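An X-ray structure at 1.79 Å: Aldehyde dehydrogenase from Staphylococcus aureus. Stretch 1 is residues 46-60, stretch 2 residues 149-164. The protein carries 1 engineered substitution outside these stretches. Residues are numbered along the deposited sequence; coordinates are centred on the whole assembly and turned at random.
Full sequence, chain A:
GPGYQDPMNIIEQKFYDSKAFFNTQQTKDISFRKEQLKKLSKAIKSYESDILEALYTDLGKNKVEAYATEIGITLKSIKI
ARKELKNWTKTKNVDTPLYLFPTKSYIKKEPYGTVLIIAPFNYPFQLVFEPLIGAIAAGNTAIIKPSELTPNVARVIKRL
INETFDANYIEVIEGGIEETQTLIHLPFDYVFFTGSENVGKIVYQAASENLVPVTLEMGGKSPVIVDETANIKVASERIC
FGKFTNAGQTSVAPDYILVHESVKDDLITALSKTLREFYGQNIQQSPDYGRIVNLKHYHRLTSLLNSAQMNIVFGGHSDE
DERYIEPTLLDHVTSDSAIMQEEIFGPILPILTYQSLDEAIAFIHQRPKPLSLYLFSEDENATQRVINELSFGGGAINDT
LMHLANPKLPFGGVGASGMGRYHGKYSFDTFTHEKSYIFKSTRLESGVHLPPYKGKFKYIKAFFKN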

# COMPACT_ATOMS: atom_id res chain seq x y z
N SER A 46 -33.47 6.12 -4.82
CA SER A 46 -34.75 5.74 -4.22
C SER A 46 -34.82 6.14 -2.75
O SER A 46 -35.90 6.46 -2.24
N TYR A 47 -33.68 6.14 -2.06
CA TYR A 47 -33.61 6.44 -0.64
C TYR A 47 -33.12 7.85 -0.35
O TYR A 47 -32.84 8.16 0.81
N GLU A 48 -33.02 8.70 -1.38
CA GLU A 48 -32.41 10.02 -1.20
C GLU A 48 -33.08 10.80 -0.08
O GLU A 48 -32.40 11.42 0.75
N SER A 49 -34.41 10.79 -0.04
CA SER A 49 -35.12 11.54 0.99
C SER A 49 -34.82 11.00 2.38
O SER A 49 -34.60 11.77 3.32
N ASP A 50 -34.80 9.67 2.53
CA ASP A 50 -34.52 9.07 3.83
C ASP A 50 -33.09 9.33 4.27
O ASP A 50 -32.83 9.50 5.47
N ILE A 51 -32.14 9.35 3.33
CA ILE A 51 -30.76 9.65 3.68
C ILE A 51 -30.63 11.09 4.17
O ILE A 51 -29.98 11.37 5.18
N LEU A 52 -31.25 12.03 3.44
CA LEU A 52 -31.22 13.43 3.87
C LEU A 52 -31.86 13.60 5.24
O LEU A 52 -31.36 14.36 6.08
N GLU A 53 -32.98 12.91 5.48
CA GLU A 53 -33.63 13.00 6.79
C GLU A 53 -32.73 12.46 7.89
O GLU A 53 -32.61 13.07 8.96
N ALA A 54 -32.09 11.32 7.65
CA ALA A 54 -31.23 10.71 8.66
C ALA A 54 -30.02 11.58 8.96
O ALA A 54 -29.64 11.76 10.12
N LEU A 55 -29.39 12.14 7.92
CA LEU A 55 -28.27 13.04 8.13
C LEU A 55 -28.71 14.29 8.89
O LEU A 55 -27.95 14.81 9.72
N TYR A 56 -29.92 14.76 8.64
CA TYR A 56 -30.43 15.94 9.33
C TYR A 56 -30.67 15.64 10.81
O TYR A 56 -30.28 16.42 11.68
N THR A 57 -31.32 14.51 11.11
CA THR A 57 -31.67 14.22 12.49
C THR A 57 -30.43 13.91 13.32
O THR A 57 -30.34 14.33 14.48
N ASP A 58 -29.45 13.21 12.74
CA ASP A 58 -28.29 12.77 13.51
C ASP A 58 -27.19 13.81 13.60
O ASP A 58 -26.50 13.87 14.63
N LEU A 59 -27.00 14.64 12.57
CA LEU A 59 -25.88 15.57 12.52
C LEU A 59 -26.32 17.01 12.27
O LEU A 59 -25.46 17.89 12.12
N GLY A 60 -27.62 17.29 12.23
CA GLY A 60 -28.08 18.62 11.89
C GLY A 60 -27.64 19.07 10.51
O GLY A 60 -27.53 20.27 10.27
N LEU A 149 -23.06 5.88 16.34
CA LEU A 149 -23.31 7.21 16.87
C LEU A 149 -24.29 7.99 16.01
O LEU A 149 -24.93 8.93 16.50
N THR A 150 -24.40 7.64 14.73
CA THR A 150 -25.44 8.16 13.86
C THR A 150 -26.38 7.01 13.52
O THR A 150 -26.30 6.43 12.42
N PRO A 151 -27.28 6.64 14.44
CA PRO A 151 -28.02 5.38 14.27
C PRO A 151 -29.08 5.42 13.19
O PRO A 151 -29.39 4.37 12.60
N ASN A 152 -29.68 6.58 12.91
CA ASN A 152 -30.65 6.65 11.83
C ASN A 152 -29.97 6.49 10.48
O ASN A 152 -30.51 5.82 9.59
N VAL A 153 -28.79 7.08 10.31
CA VAL A 153 -28.04 6.91 9.07
C VAL A 153 -27.63 5.46 8.89
O VAL A 153 -27.76 4.89 7.80
N ALA A 154 -27.15 4.83 9.97
CA ALA A 154 -26.73 3.43 9.89
C ALA A 154 -27.88 2.53 9.46
O ALA A 154 -27.70 1.63 8.63
N ARG A 155 -29.07 2.76 10.01
CA ARG A 155 -30.23 1.94 9.65
C ARG A 155 -30.65 2.16 8.20
O ARG A 155 -31.02 1.21 7.51
N VAL A 156 -30.66 3.42 7.76
CA VAL A 156 -30.99 3.70 6.37
C VAL A 156 -30.00 3.00 5.45
O VAL A 156 -30.38 2.45 4.41
N ILE A 157 -28.72 2.99 5.84
CA ILE A 157 -27.70 2.29 5.06
C ILE A 157 -27.98 0.80 5.03
O ILE A 157 -27.91 0.15 3.98
N LYS A 158 -28.32 0.23 6.19
CA LYS A 158 -28.61 -1.20 6.26
C LYS A 158 -29.84 -1.56 5.43
O LYS A 158 -29.84 -2.55 4.70
N ARG A 159 -30.91 -0.76 5.55
CA ARG A 159 -32.11 -0.99 4.75
C ARG A 159 -31.79 -0.95 3.27
O ARG A 159 -32.14 -1.88 2.52
N LEU A 160 -31.13 0.12 2.83
CA LEU A 160 -30.76 0.28 1.43
C LEU A 160 -30.00 -0.93 0.91
O LEU A 160 -30.33 -1.48 -0.15
N ILE A 161 -28.97 -1.35 1.64
CA ILE A 161 -28.13 -2.45 1.18
C ILE A 161 -28.92 -3.75 1.14
O ILE A 161 -28.88 -4.48 0.15
N ASN A 162 -29.64 -4.06 2.22
CA ASN A 162 -30.32 -5.34 2.32
C ASN A 162 -31.43 -5.49 1.29
O ASN A 162 -31.71 -6.60 0.83
N GLU A 163 -32.08 -4.39 0.91
CA GLU A 163 -33.15 -4.47 -0.07
C GLU A 163 -32.63 -4.38 -1.51
O GLU A 163 -33.43 -4.52 -2.44
N THR A 164 -31.32 -4.20 -1.69
CA THR A 164 -30.71 -4.11 -3.01
C THR A 164 -29.80 -5.29 -3.35
O THR A 164 -29.81 -5.75 -4.49

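The helix that begins at E48 and the one that begins at P151 run nearly antiparallel: their N-to-C directions differ by 159° and their axes approach to 8.1 Å. The CA register pairs Y47 with L160, I51 with V156, A54 with V153 and D58 with T150, and the two stretches bury 697 Å² between them. The CA-CA distance falls to 5.0 Å at A54 and V153, where the A54 side chain is only a methyl group.

Apolar packing fills the middle. A54 CB points toward the second helix and lies 3.7 Å from V153 CG2 and 4.0 Å from V156 CG2, both valines being in the t rotamer. V156 also points inward, its CG1 meeting I51 CG1 (m, t) at 3.7 Å. L55 (m, t) directs its CA-to-CB bond away, yet its chain end returns, with CD2 4.0 Å from V153 CG2.

Y47, chi1 m, supplies the aromatic contact. L160 CA sits 4.2 Å from the ring centroid and 16° off the normal, a CH-pi arrangement over one face, while Y47 CD1 and L160 CD2 approach tightly at 3.2 Å. R159 NH2 lies at the ring edge, 3.4 Å from Y47 CE2. The same NH2 is 4.3 Å from D50 OD2, opposite charges beyond salt-bridge range. Y47 OH and E163 OE2 are 3.2 Å apart, but the angle is too poor for a hydrogen bond.

Polar bonding concentrates on D58 (m), whose carboxylate faces the start of the second helix, where backbone NH groups are free of helical partners. D58 OD2 accepts from V153 N at 3.1 Å (157°) and weakly from N152 N at 3.0 Å (121°); D58 OD1 takes N152 ND2 (chi1 m) at 2.8 Å and a nearly linear 176°. One water lies within hydrogen-bonding distance of both backbones, 3.1 Å from D58 O and 2.9 Å from L149 O.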

# COMPACT_ATOMS: atom_id res chain seq x y z
CB SER A 46 -34.96 4.23 -4.37
OG SER A 46 -34.78 3.83 -5.71
CB TYR A 47 -32.69 5.43 0.05
CG TYR A 47 -33.35 4.13 0.41
CD1 TYR A 47 -33.65 3.19 -0.57
CD2 TYR A 47 -33.63 3.81 1.73
CE1 TYR A 47 -34.22 1.98 -0.24
CE2 TYR A 47 -34.20 2.61 2.06
CZ TYR A 47 -34.50 1.70 1.07
OH TYR A 47 -35.08 0.49 1.41
CB GLU A 48 -32.48 10.80 -2.51
CG GLU A 48 -31.88 12.20 -2.41
CD GLU A 48 -32.11 13.03 -3.66
OE1 GLU A 48 -31.56 12.67 -4.72
OE2 GLU A 48 -32.85 14.03 -3.57
CB SER A 49 -36.62 11.52 0.72
OG SER A 49 -37.26 12.63 1.33
CB ASP A 50 -34.80 7.57 3.80
CG ASP A 50 -36.05 7.23 3.00
OD1 ASP A 50 -36.01 7.31 1.75
OD2 ASP A 50 -37.08 6.88 3.62
CB ILE A 51 -29.83 9.38 2.49
CG1 ILE A 51 -29.91 7.91 2.07
CG2 ILE A 51 -28.40 9.74 2.84
CD1 ILE A 51 -29.42 7.65 0.66
CB LEU A 52 -31.93 14.31 2.83
CG LEU A 52 -31.26 14.49 1.47
CD1 LEU A 52 -32.18 15.24 0.52
CD2 LEU A 52 -29.93 15.22 1.62
CB GLU A 53 -34.95 12.22 6.76
CG GLU A 53 -36.11 12.96 6.12
CD GLU A 53 -37.11 12.02 5.48
OE1 GLU A 53 -37.47 11.01 6.11
OE2 GLU A 53 -37.55 12.30 4.34
CB ALA A 54 -30.80 9.32 8.21
CB LEU A 55 -27.65 13.43 6.78
CG LEU A 55 -26.93 12.30 6.05
CD1 LEU A 55 -26.66 12.68 4.59
CD2 LEU A 55 -25.64 11.96 6.76
CB TYR A 56 -31.71 16.43 8.67
CG TYR A 56 -32.28 17.66 9.31
CD1 TYR A 56 -31.69 18.90 9.11
CD2 TYR A 56 -33.41 17.59 10.12
CE1 TYR A 56 -32.21 20.04 9.69
CE2 TYR A 56 -33.94 18.73 10.71
CZ TYR A 56 -33.33 19.95 10.49
OH TYR A 56 -33.85 21.08 11.07
CB THR A 57 -32.66 13.05 12.54
OG1 THR A 57 -33.85 13.41 11.83
CG2 THR A 57 -33.02 12.72 13.98
CB ASP A 58 -27.72 11.48 12.91
CG ASP A 58 -28.67 10.30 13.03
OD1 ASP A 58 -29.72 10.45 13.69
OD2 ASP A 58 -28.35 9.22 12.49
CB LEU A 59 -24.89 15.14 11.43
CG LEU A 59 -24.06 13.89 11.70
CD1 LEU A 59 -23.33 13.45 10.45
CD2 LEU A 59 -23.09 14.14 12.84
CB LEU A 149 -22.01 8.00 17.01
CG LEU A 149 -20.96 7.44 17.97
CD1 LEU A 149 -19.85 8.45 18.20
CD2 LEU A 149 -21.60 7.02 19.29
CB THR A 150 -24.84 8.78 12.60
OG1 THR A 150 -23.92 7.86 12.00
CG2 THR A 150 -24.08 10.06 12.96
CB PRO A 151 -28.64 5.16 15.66
CG PRO A 151 -28.82 6.54 16.20
CD PRO A 151 -27.67 7.36 15.67
CB ASN A 152 -31.42 7.97 11.90
CG ASN A 152 -32.34 8.04 13.10
OD1 ASN A 152 -33.35 7.33 13.16
ND2 ASN A 152 -32.00 8.88 14.07
CB VAL A 153 -26.81 7.84 9.06
CG1 VAL A 153 -26.06 7.69 7.75
CG2 VAL A 153 -27.24 9.29 9.27
CB ALA A 154 -26.17 2.97 11.24
CB ARG A 155 -31.40 2.23 10.58
CG ARG A 155 -32.64 1.38 10.31
CD ARG A 155 -32.30 -0.10 10.13
NE ARG A 155 -31.72 -0.69 11.34
CZ ARG A 155 -32.38 -0.89 12.48
NH1 ARG A 155 -31.73 -1.44 13.50
NH2 ARG A 155 -33.66 -0.55 12.59
CB VAL A 156 -31.02 5.22 6.13
CG1 VAL A 156 -31.06 5.52 4.64
CG2 VAL A 156 -32.22 5.84 6.83
CB ILE A 157 -26.30 2.60 5.62
CG1 ILE A 157 -25.92 4.06 5.33
CG2 ILE A 157 -25.27 1.64 5.05
CD1 ILE A 157 -24.56 4.45 5.86
CB LYS A 158 -28.80 -1.63 7.71
CG LYS A 158 -29.33 -3.05 7.87
CD LYS A 158 -28.52 -3.83 8.88
CE LYS A 158 -28.99 -5.27 8.95
NZ LYS A 158 -28.18 -6.14 8.06
CB ARG A 159 -33.17 0.07 5.09
CG ARG A 159 -33.91 -0.14 6.39
CD ARG A 159 -35.23 0.62 6.39
NE ARG A 159 -35.11 1.95 6.99
CZ ARG A 159 -35.38 3.09 6.36
NH1 ARG A 159 -35.25 4.24 6.99
NH2 ARG A 159 -35.78 3.07 5.09
CB LEU A 160 -29.93 1.56 1.28
CG LEU A 160 -29.56 2.06 -0.11
CD1 LEU A 160 -28.32 1.39 -0.70
CD2 LEU A 160 -30.77 1.77 -0.94
CB ILE A 161 -26.88 -2.57 2.08
CG1 ILE A 161 -25.95 -1.37 1.86
CG2 ILE A 161 -26.17 -3.88 1.83
CD1 ILE A 161 -25.36 -1.29 0.47
CB ASN A 162 -30.89 -5.54 3.73
CG ASN A 162 -29.82 -5.89 4.74
OD1 ASN A 162 -30.03 -5.76 5.95
ND2 ASN A 162 -28.66 -6.33 4.26
CB GLU A 163 -34.18 -3.37 0.20
CG GLU A 163 -34.77 -3.50 1.61
CD GLU A 163 -36.07 -2.75 1.79
OE1 GLU A 163 -36.93 -2.79 0.88
OE2 GLU A 163 -36.25 -2.14 2.87
CB THR A 164 -29.91 -2.81 -3.14
OG1 THR A 164 -30.73 -1.70 -2.73
CG2 THR A 164 -29.47 -2.59 -4.58
O HOH W 1 -26.71 11.12 15.98